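Long-range contacts in adhesion G-protein coupled receptor G6 (Danio rerio, PDB 6V55), which is a cell-adhesion receptor whose large extracellular region binds calcium and probably helps to control G-protein signalling in myelination: residues A[14-19]-A[104-109]; A[345-350]-A[403-408]; A[605-610]-A[677-682]. All coordinates share one frame; numbering follows the deposited sequence.

The three contacts follow one another along the chain and sample separate modules of the extracellular region, none touching another. Contact 1 lies in the CUB domain, contact 2 in the SEA domain and contact 3 in what is probably the GAIN domain, near the C-terminal end. Contacts 1 and 3 are the closest pair, with centres about 34 Å apart and nearest atoms about 18 Å apart. Contact 2 is about 44 Å from contact 1 and about 64 Å from contact 3, centre to centre, and it and contact 3 lie on opposite sides of the chain's centre. Contact 1 lies near the calcium site, G105 being about 10 Å from the bound ion.

Contact 1. Residues A[14-19]-A[104-109]; sequences GSFTSP and KGFHIS
I108 O accepts one firm hydrogen bond, nearly straight, from F16 N of the edge strand (3.0 Å, 170° at the hydrogen); S15 CA adds a CA-H...O contact to the same oxygen. The reciprocal bond from I108 N to F16 O completes the antiparallel pair. On the sheet face of S15, T17 and H107, the imidazole, with CG anti to the backbone N (chi1 -174°), reaches across to strand 14-17 and presents its edge, so that H107 NE2 lies only 2.5 Å from S15 OG in a very short hydrogen bond. T17 CG2 meets the same ring at CD2 (3.5 Å). The other face is apolar: I108 CB sits over the F16 ring, off its centre, and CG2 touches F16 CZ at 3.6 Å. Where the strand ends, S18 CB sits over the centre of the F106 ring in a CH-π contact, 3.6 Å from its centroid, while S18 OG accepts from F106 N (3.0 Å). W33 and V93 of the facing sheet receive F16. An outer strand paired with the domain's last strand, its aromatics turned into a two-sheet interior, is characteristic of the CUB β-sandwich.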
loop_
_atom_site.group_PDB
_atom_site.type_symbol
_atom_site.label_atom_id
_atom_site.label_comp_id
_atom_site.label_asym_id
_atom_site.label_seq_id
_atom_site.Cartn_x
_atom_site.Cartn_y
_atom_site.Cartn_z
ATOM N N GLY A 14 -1.228 -15.963 4.655
ATOM C CA GLY A 14 -2.388 -15.249 5.125
ATOM C C GLY A 14 -2.938 -14.319 4.073
ATOM O O GLY A 14 -2.650 -14.442 2.881
ATOM N N SER A 15 -3.737 -13.374 4.552
ATOM C CA SER A 15 -4.460 -12.455 3.699
ATOM C C SER A 15 -4.572 -11.121 4.420
ATOM O O SER A 15 -4.644 -11.070 5.654
ATOM C CB SER A 15 -5.848 -12.999 3.371
ATOM O OG SER A 15 -6.271 -12.560 2.104
ATOM N N PHE A 16 -4.555 -10.040 3.642
ATOM C CA PHE A 16 -4.931 -8.735 4.157
ATOM C C PHE A 16 -5.573 -7.949 3.033
ATOM O O PHE A 16 -5.283 -8.174 1.855
ATOM C CB PHE A 16 -3.759 -7.965 4.766
ATOM C CG PHE A 16 -2.650 -7.635 3.811
ATOM C CD1 PHE A 16 -2.580 -6.387 3.202
ATOM C CD2 PHE A 16 -1.617 -8.531 3.605
ATOM C CE1 PHE A 16 -1.541 -6.082 2.346
ATOM C CE2 PHE A 16 -0.562 -8.229 2.751
ATOM C CZ PHE A 16 -0.521 -7.008 2.131
ATOM N N THR A 17 -6.481 -7.051 3.406
ATOM C CA THR A 17 -7.161 -6.202 2.443
ATOM C C THR A 17 -6.938 -4.743 2.804
ATOM O O THR A 17 -6.565 -4.404 3.933
ATOM C CB THR A 17 -8.669 -6.466 2.383
ATOM O OG1 THR A 17 -9.308 -5.860 3.508
ATOM C CG2 THR A 17 -9.015 -7.945 2.365
ATOM N N SER A 18 -7.217 -3.872 1.827
ATOM C CA SER A 18 -7.355 -2.439 2.076
ATOM C C SER A 18 -8.561 -2.211 2.996
ATOM O O SER A 18 -9.470 -3.050 3.017
ATOM C CB SER A 18 -7.565 -1.701 0.753
ATOM O OG SER A 18 -8.789 -2.101 0.144
ATOM N N PRO A 19 -8.566 -1.127 3.797
ATOM C CA PRO A 19 -9.666 -0.912 4.761
ATOM C C PRO A 19 -11.016 -0.766 4.077
ATOM O O PRO A 19 -11.100 -0.196 2.989
ATOM C CB PRO A 19 -9.257 0.376 5.490
ATOM C CG PRO A 19 -8.081 0.940 4.709
ATOM C CD PRO A 19 -7.427 -0.237 4.094
ATOM N N LYS A 104 -12.321 0.630 -5.024
ATOM C CA LYS A 104 -12.625 -0.560 -4.241
ATOM C C LYS A 104 -11.478 -0.938 -3.315
ATOM O O LYS A 104 -11.701 -1.327 -2.162
ATOM C CB LYS A 104 -12.935 -1.695 -5.202
ATOM C CG LYS A 104 -13.488 -2.944 -4.578
ATOM C CD LYS A 104 -13.053 -4.175 -5.350
ATOM C CE LYS A 104 -13.307 -4.065 -6.854
ATOM N NZ LYS A 104 -12.814 -5.246 -7.641
ATOM N N GLY A 105 -10.245 -0.788 -3.783
ATOM C CA GLY A 105 -9.109 -1.175 -2.987
ATOM C C GLY A 105 -8.503 -2.471 -3.472
ATOM O O GLY A 105 -8.371 -2.682 -4.688
ATOM N N PHE A 106 -8.150 -3.354 -2.539
ATOM C CA PHE A 106 -7.364 -4.508 -2.923
ATOM C C PHE A 106 -7.446 -5.611 -1.883
ATOM O O PHE A 106 -7.754 -5.375 -0.713
ATOM C CB PHE A 106 -5.898 -4.144 -3.170
ATOM C CG PHE A 106 -5.257 -3.325 -2.087
ATOM C CD1 PHE A 106 -4.577 -3.944 -1.036
ATOM C CD2 PHE A 106 -5.254 -1.932 -2.156
ATOM C CE1 PHE A 106 -3.933 -3.178 -0.046
ATOM C CE2 PHE A 106 -4.621 -1.161 -1.175
ATOM C CZ PHE A 106 -3.964 -1.784 -0.126
ATOM N N HIS A 107 -7.118 -6.817 -2.343
ATOM C CA HIS A 107 -7.046 -8.019 -1.525
ATOM C C HIS A 107 -5.762 -8.736 -1.907
ATOM O O HIS A 107 -5.627 -9.194 -3.047
ATOM C CB HIS A 107 -8.261 -8.917 -1.766
ATOM C CG HIS A 107 -8.343 -10.102 -0.855
ATOM N ND1 HIS A 107 -9.244 -11.125 -1.055
ATOM C CD2 HIS A 107 -7.647 -10.430 0.259
ATOM C CE1 HIS A 107 -9.088 -12.039 -0.115
ATOM N NE2 HIS A 107 -8.135 -11.636 0.705
ATOM N N ILE A 108 -4.833 -8.836 -0.960
ATOM C CA ILE A 108 -3.498 -9.370 -1.189
ATOM C C ILE A 108 -3.321 -10.631 -0.347
ATOM O O ILE A 108 -3.653 -10.644 0.843
ATOM C CB ILE A 108 -2.433 -8.319 -0.837
ATOM C CG1 ILE A 108 -2.568 -7.091 -1.740
ATOM C CG2 ILE A 108 -1.021 -8.885 -0.901
ATOM C CD1 ILE A 108 -1.591 -5.985 -1.356
ATOM N N SER A 109 -2.824 -11.695 -0.967
ATOM C CA SER A 109 -2.433 -12.908 -0.262
ATOM C C SER A 109 -0.917 -12.953 -0.152
ATOM O O SER A 109 -0.218 -12.734 -1.144
ATOM C CB SER A 109 -2.923 -14.144 -1.008
ATOM O OG SER A 109 -2.175 -14.315 -2.202
#

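Contact 2. Residues A[345-350]-A[403-408]; sequences YRSTLV and YLALLV
S347 and A405 face each other at the middle of the pairing, and A405 O accepts twice from S347. The backbone N comes nearly along the C=O axis at 2.7 Å, whereas OG, placed between the backbone N and the carbonyl carbon (chi1 48°), reaches the same oxygen from above the carbonyl plane at 3.2 Å. This second bond satisfies a buried hydroxyl and fixes its rotation, leaving OG beside the A405 methyl (3.4 Å to CB) and the branches of L407. A405 N returns a bond to S347 O, and the same two-way exchange recurs at Y345 with L407 and at L349 with Y403. On the face shared by these residues L349 CD1 leans on A405 CB at 4.0 Å. Across the strands, on the reverse face, L404 stretches out with CG anti to the backbone N (chi1 -177°), and its CD1 crosses obliquely under the R346 chain, 3.8 Å from CG.

Further out, the R346 guanidinium is held by a salt bridge to E447 and a hydrogen bond to the carbonyl of Y492, whose side chain also packs on L404 and L406. Helix 361-374 covers the opposite face: L369 packs on L349 and L407, while A361 and I365 meet Y403, whose OH bonds Q401. Strands 342-353 and 399-410 thus form neighbouring inner strands of an antiparallel sheet with a helix laid across one face, the α/β sandwich of a SEA domain.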
loop_
_atom_site.group_PDB
_atom_site.type_symbol
_atom_site.label_atom_id
_atom_site.label_comp_id
_atom_site.label_asym_id
_atom_site.label_seq_id
_atom_site.Cartn_x
_atom_site.Cartn_y
_atom_site.Cartn_z
ATOM N N TYR A 345 26.044 11.324 -1.172
ATOM C CA TYR A 345 26.620 10.756 0.041
ATOM C C TYR A 345 27.327 11.855 0.822
ATOM O O TYR A 345 27.955 12.731 0.223
ATOM C CB TYR A 345 27.635 9.670 -0.289
ATOM C CG TYR A 345 27.098 8.457 -1.017
ATOM C CD1 TYR A 345 26.673 7.331 -0.307
ATOM C CD2 TYR A 345 27.049 8.418 -2.411
ATOM C CE1 TYR A 345 26.206 6.209 -0.960
ATOM C CE2 TYR A 345 26.572 7.299 -3.080
ATOM C CZ TYR A 345 26.149 6.194 -2.347
ATOM O OH TYR A 345 25.680 5.058 -2.995
ATOM N N ARG A 346 27.253 11.810 2.153
ATOM C CA ARG A 346 27.993 12.735 3.011
ATOM C C ARG A 346 29.090 11.970 3.738
ATOM O O ARG A 346 28.812 10.917 4.319
ATOM C CB ARG A 346 27.046 13.389 4.013
ATOM C CG ARG A 346 27.683 14.349 5.003
ATOM C CD ARG A 346 26.675 14.766 6.105
ATOM N NE ARG A 346 26.264 13.576 6.843
ATOM C CZ ARG A 346 25.017 13.105 6.918
ATOM N NH1 ARG A 346 24.007 13.743 6.325
ATOM N NH2 ARG A 346 24.783 11.983 7.601
ATOM N N SER A 347 30.336 12.478 3.711
ATOM C CA SER A 347 31.436 11.771 4.364
ATOM C C SER A 347 32.165 12.651 5.368
ATOM O O SER A 347 32.202 13.881 5.247
ATOM C CB SER A 347 32.487 11.226 3.378
ATOM O OG SER A 347 32.877 12.212 2.445
ATOM N N THR A 348 32.756 11.994 6.368
ATOM C CA THR A 348 33.575 12.648 7.383
ATOM C C THR A 348 34.976 12.065 7.292
ATOM O O THR A 348 35.178 10.872 7.556
ATOM C CB THR A 348 32.992 12.466 8.781
ATOM O OG1 THR A 348 31.776 13.216 8.865
ATOM C CG2 THR A 348 33.962 12.971 9.858
ATOM N N LEU A 349 35.930 12.908 6.914
ATOM C CA LEU A 349 37.309 12.513 6.703
ATOM C C LEU A 349 38.154 13.049 7.844
ATOM O O LEU A 349 38.068 14.231 8.170
ATOM C CB LEU A 349 37.823 13.048 5.369
ATOM C CG LEU A 349 37.075 12.563 4.131
ATOM C CD1 LEU A 349 37.068 13.624 3.039
ATOM C CD2 LEU A 349 37.711 11.311 3.638
ATOM N N VAL A 350 38.960 12.176 8.445
ATOM C CA VAL A 350 39.941 12.549 9.460
ATOM C C VAL A 350 41.318 12.335 8.843
ATOM O O VAL A 350 41.693 11.202 8.527
ATOM C CB VAL A 350 39.771 11.727 10.740
ATOM C CG1 VAL A 350 40.910 12.013 11.683
ATOM C CG2 VAL A 350 38.434 12.044 11.377
ATOM N N TYR A 403 37.367 16.993 7.965
ATOM C CA TYR A 403 36.703 17.548 6.795
ATOM C C TYR A 403 35.324 16.932 6.636
ATOM O O TYR A 403 35.114 15.755 6.947
ATOM C CB TYR A 403 37.514 17.281 5.519
ATOM C CG TYR A 403 38.724 18.166 5.375
ATOM C CD1 TYR A 403 38.664 19.331 4.618
ATOM C CD2 TYR A 403 39.914 17.851 6.012
ATOM C CE1 TYR A 403 39.762 20.160 4.487
ATOM C CE2 TYR A 403 41.023 18.663 5.884
ATOM C CZ TYR A 403 40.938 19.818 5.123
ATOM O OH TYR A 403 42.034 20.644 5.004
ATOM N N LEU A 404 34.392 17.730 6.127
ATOM C CA LEU A 404 33.060 17.267 5.767
ATOM C C LEU A 404 32.902 17.381 4.256
ATOM O O LEU A 404 33.085 18.471 3.707
ATOM C CB LEU A 404 32.006 18.102 6.481
ATOM C CG LEU A 404 30.554 17.715 6.281
ATOM C CD1 LEU A 404 30.284 16.344 6.864
ATOM C CD2 LEU A 404 29.711 18.771 6.966
ATOM N N ALA A 405 32.541 16.274 3.585
ATOM C CA ALA A 405 32.565 16.228 2.128
ATOM C C ALA A 405 31.293 15.621 1.558
ATOM O O ALA A 405 30.761 14.638 2.087
ATOM C CB ALA A 405 33.752 15.423 1.612
ATOM N N LEU A 406 30.843 16.194 0.428
ATOM C CA LEU A 406 29.700 15.711 -0.345
ATOM C C LEU A 406 30.204 14.974 -1.575
ATOM O O LEU A 406 30.758 15.595 -2.487
ATOM C CB LEU A 406 28.800 16.871 -0.767
ATOM C CG LEU A 406 27.493 16.531 -1.499
ATOM C CD1 LEU A 406 26.551 15.844 -0.553
ATOM C CD2 LEU A 406 26.856 17.776 -2.062
ATOM N N LEU A 407 30.005 13.661 -1.612
ATOM C CA LEU A 407 30.271 12.859 -2.801
ATOM C C LEU A 407 28.966 12.677 -3.557
ATOM O O LEU A 407 27.924 12.436 -2.941
ATOM C CB LEU A 407 30.852 11.492 -2.438
ATOM C CG LEU A 407 31.758 11.453 -1.207
ATOM C CD1 LEU A 407 32.013 10.032 -0.724
ATOM C CD2 LEU A 407 33.061 12.140 -1.507
ATOM N N VAL A 408 29.022 12.786 -4.890
ATOM C CA VAL A 408 27.843 12.658 -5.748
ATOM C C VAL A 408 28.096 11.558 -6.778
ATOM O O VAL A 408 29.142 11.541 -7.438
ATOM C CB VAL A 408 27.465 14.007 -6.413
ATOM C CG1 VAL A 408 28.655 14.704 -6.992
ATOM C CG2 VAL A 408 26.428 13.844 -7.505
#

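Contact 3. Residues A[605-610]-A[677-682]; sequences SKNLVV and FGRTGL
The backbones meet in a single antiparallel, non-hydrogen-bonded pair, L608 with F677, at the point where strand 671-677 runs out beside the start of strand 608-614. These strands are neighbours in a sheet that packs on helices 555-568 and 573-593, consistent with the junction between the helical and β-sandwich subdomains of a GAIN domain. Just beyond the pair, G678 N donates to N607 O at 2.8 Å, bent to 150° at the hydrogen and arriving well above the carbonyl plane; it is the one hydrogen bond linking the two segments.

On the helix-facing side, the L608 and F677 side chains run abreast in the same direction. L608 has CG anti to the backbone N (chi1 179°), which carries CD1 over one face of the phenyl ring, offset toward the rim and 3.8 Å from the centroid. This CH-π contact is backed by V562 against L608 and by L584 against F677, while the F683 ring meets F677 edge to face.

N607 and R679 form the second side-chain pair. The aliphatic part of the arginine runs beside the amide, its CG 3.2 Å from N607 OD1; the chain bends at chi3, and the guanidinium and amide planes stand 79° apart. R679 NE makes a weak hydrogen bond to M569 O.

The turn 605-608, which joins strands 600-603 and 608-614, is braced from within. S605 OG donates to L608 O over a very short 2.4 Å. K606 NZ, 5.2 Å from the like-charged R679 NH1, donates to N607 OD1 at 2.8 Å, in the amide plane and on a lone pair of the oxygen.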
loop_
_atom_site.group_PDB
_atom_site.type_symbol
_atom_site.label_atom_id
_atom_site.label_comp_id
_atom_site.label_asym_id
_atom_site.label_seq_id
_atom_site.Cartn_x
_atom_site.Cartn_y
_atom_site.Cartn_z
ATOM N N SER A 605 -31.392 11.186 0.278
ATOM C CA SER A 605 -30.072 10.996 0.857
ATOM C C SER A 605 -30.274 10.300 2.195
ATOM O O SER A 605 -31.401 9.926 2.538
ATOM C CB SER A 605 -29.355 12.329 1.020
ATOM O OG SER A 605 -30.100 13.129 1.917
ATOM N N LYS A 606 -29.188 10.160 2.968
ATOM C CA LYS A 606 -29.271 9.446 4.241
ATOM C C LYS A 606 -30.081 10.225 5.279
ATOM O O LYS A 606 -30.980 9.653 5.902
ATOM C CB LYS A 606 -27.865 9.116 4.750
ATOM C CG LYS A 606 -27.827 8.108 5.923
ATOM C CD LYS A 606 -26.687 8.452 6.919
ATOM C CE LYS A 606 -26.924 7.907 8.341
ATOM N NZ LYS A 606 -27.536 8.912 9.274
ATOM N N ASN A 607 -29.850 11.537 5.424
ATOM C CA ASN A 607 -30.577 12.320 6.425
ATOM C C ASN A 607 -31.524 13.378 5.849
ATOM O O ASN A 607 -32.033 14.211 6.615
ATOM C CB ASN A 607 -29.608 13.026 7.372
ATOM C CG ASN A 607 -28.637 12.085 8.013
ATOM O OD1 ASN A 607 -29.024 11.199 8.780
ATOM N ND2 ASN A 607 -27.351 12.284 7.725
ATOM N N LEU A 608 -31.771 13.380 4.537
ATOM C CA LEU A 608 -32.512 14.456 3.889
ATOM C C LEU A 608 -33.159 13.941 2.615
ATOM O O LEU A 608 -32.461 13.473 1.711
ATOM C CB LEU A 608 -31.599 15.628 3.537
ATOM C CG LEU A 608 -32.312 16.787 2.837
ATOM C CD1 LEU A 608 -33.293 17.461 3.760
ATOM C CD2 LEU A 608 -31.343 17.796 2.267
ATOM N N VAL A 609 -34.480 14.054 2.527
ATOM C CA VAL A 609 -35.186 13.797 1.279
ATOM C C VAL A 609 -36.007 15.033 0.939
ATOM O O VAL A 609 -36.637 15.626 1.826
ATOM C CB VAL A 609 -36.043 12.518 1.360
ATOM C CG1 VAL A 609 -36.943 12.480 2.595
ATOM C CG2 VAL A 609 -36.818 12.314 0.106
ATOM N N VAL A 610 -35.887 15.509 -0.309
ATOM C CA VAL A 610 -36.677 16.653 -0.758
ATOM C C VAL A 610 -37.452 16.216 -1.989
ATOM O O VAL A 610 -37.024 15.338 -2.747
ATOM C CB VAL A 610 -35.854 17.946 -1.042
ATOM C CG1 VAL A 610 -34.987 18.343 0.167
ATOM C CG2 VAL A 610 -35.017 17.874 -2.318
ATOM N N PHE A 677 -36.385 16.315 7.196
ATOM C CA PHE A 677 -35.054 16.372 7.794
ATOM C C PHE A 677 -34.946 15.255 8.827
ATOM O O PHE A 677 -35.596 15.298 9.875
ATOM C CB PHE A 677 -34.792 17.738 8.420
ATOM C CG PHE A 677 -34.548 18.834 7.418
ATOM C CD1 PHE A 677 -35.613 19.520 6.835
ATOM C CD2 PHE A 677 -33.247 19.189 7.065
ATOM C CE1 PHE A 677 -35.390 20.534 5.913
ATOM C CE2 PHE A 677 -33.010 20.217 6.143
ATOM C CZ PHE A 677 -34.088 20.887 5.575
ATOM N N GLY A 678 -34.147 14.235 8.519
ATOM C CA GLY A 678 -33.957 13.154 9.469
ATOM C C GLY A 678 -33.143 13.540 10.683
ATOM O O GLY A 678 -33.294 12.918 11.738
ATOM N N ARG A 679 -32.291 14.556 10.560
ATOM C CA ARG A 679 -31.424 15.002 11.637
ATOM C C ARG A 679 -31.751 16.451 11.975
ATOM O O ARG A 679 -32.243 17.207 11.129
ATOM C CB ARG A 679 -29.955 14.828 11.248
ATOM C CG ARG A 679 -29.568 13.358 11.143
ATOM C CD ARG A 679 -28.094 13.133 11.398
ATOM N NE ARG A 679 -27.715 13.622 12.715
ATOM C CZ ARG A 679 -27.650 12.863 13.803
ATOM N NH1 ARG A 679 -27.923 11.563 13.720
ATOM N NH2 ARG A 679 -27.307 13.409 14.969
ATOM N N THR A 680 -31.512 16.836 13.227
ATOM C CA THR A 680 -32.032 18.105 13.727
ATOM C C THR A 680 -30.961 19.148 13.991
ATOM O O THR A 680 -31.273 20.194 14.561
ATOM C CB THR A 680 -32.843 17.898 15.011
ATOM O OG1 THR A 680 -31.950 17.769 16.129
ATOM C CG2 THR A 680 -33.739 16.667 14.909
ATOM N N GLY A 681 -29.720 18.917 13.571
ATOM C CA GLY A 681 -28.635 19.808 13.964
ATOM C C GLY A 681 -28.578 21.130 13.219
ATOM O O GLY A 681 -27.729 21.967 13.545
ATOM N N LEU A 682 -29.407 21.316 12.199
ATOM C CA LEU A 682 -29.481 22.586 11.495
ATOM C C LEU A 682 -30.506 23.537 12.112
ATOM O O LEU A 682 -30.643 24.672 11.636
ATOM C CB LEU A 682 -29.811 22.350 10.004
ATOM C CG LEU A 682 -28.894 21.488 9.105
ATOM C CD1 LEU A 682 -29.598 21.123 7.806
ATOM C CD2 LEU A 682 -27.579 22.199 8.801
#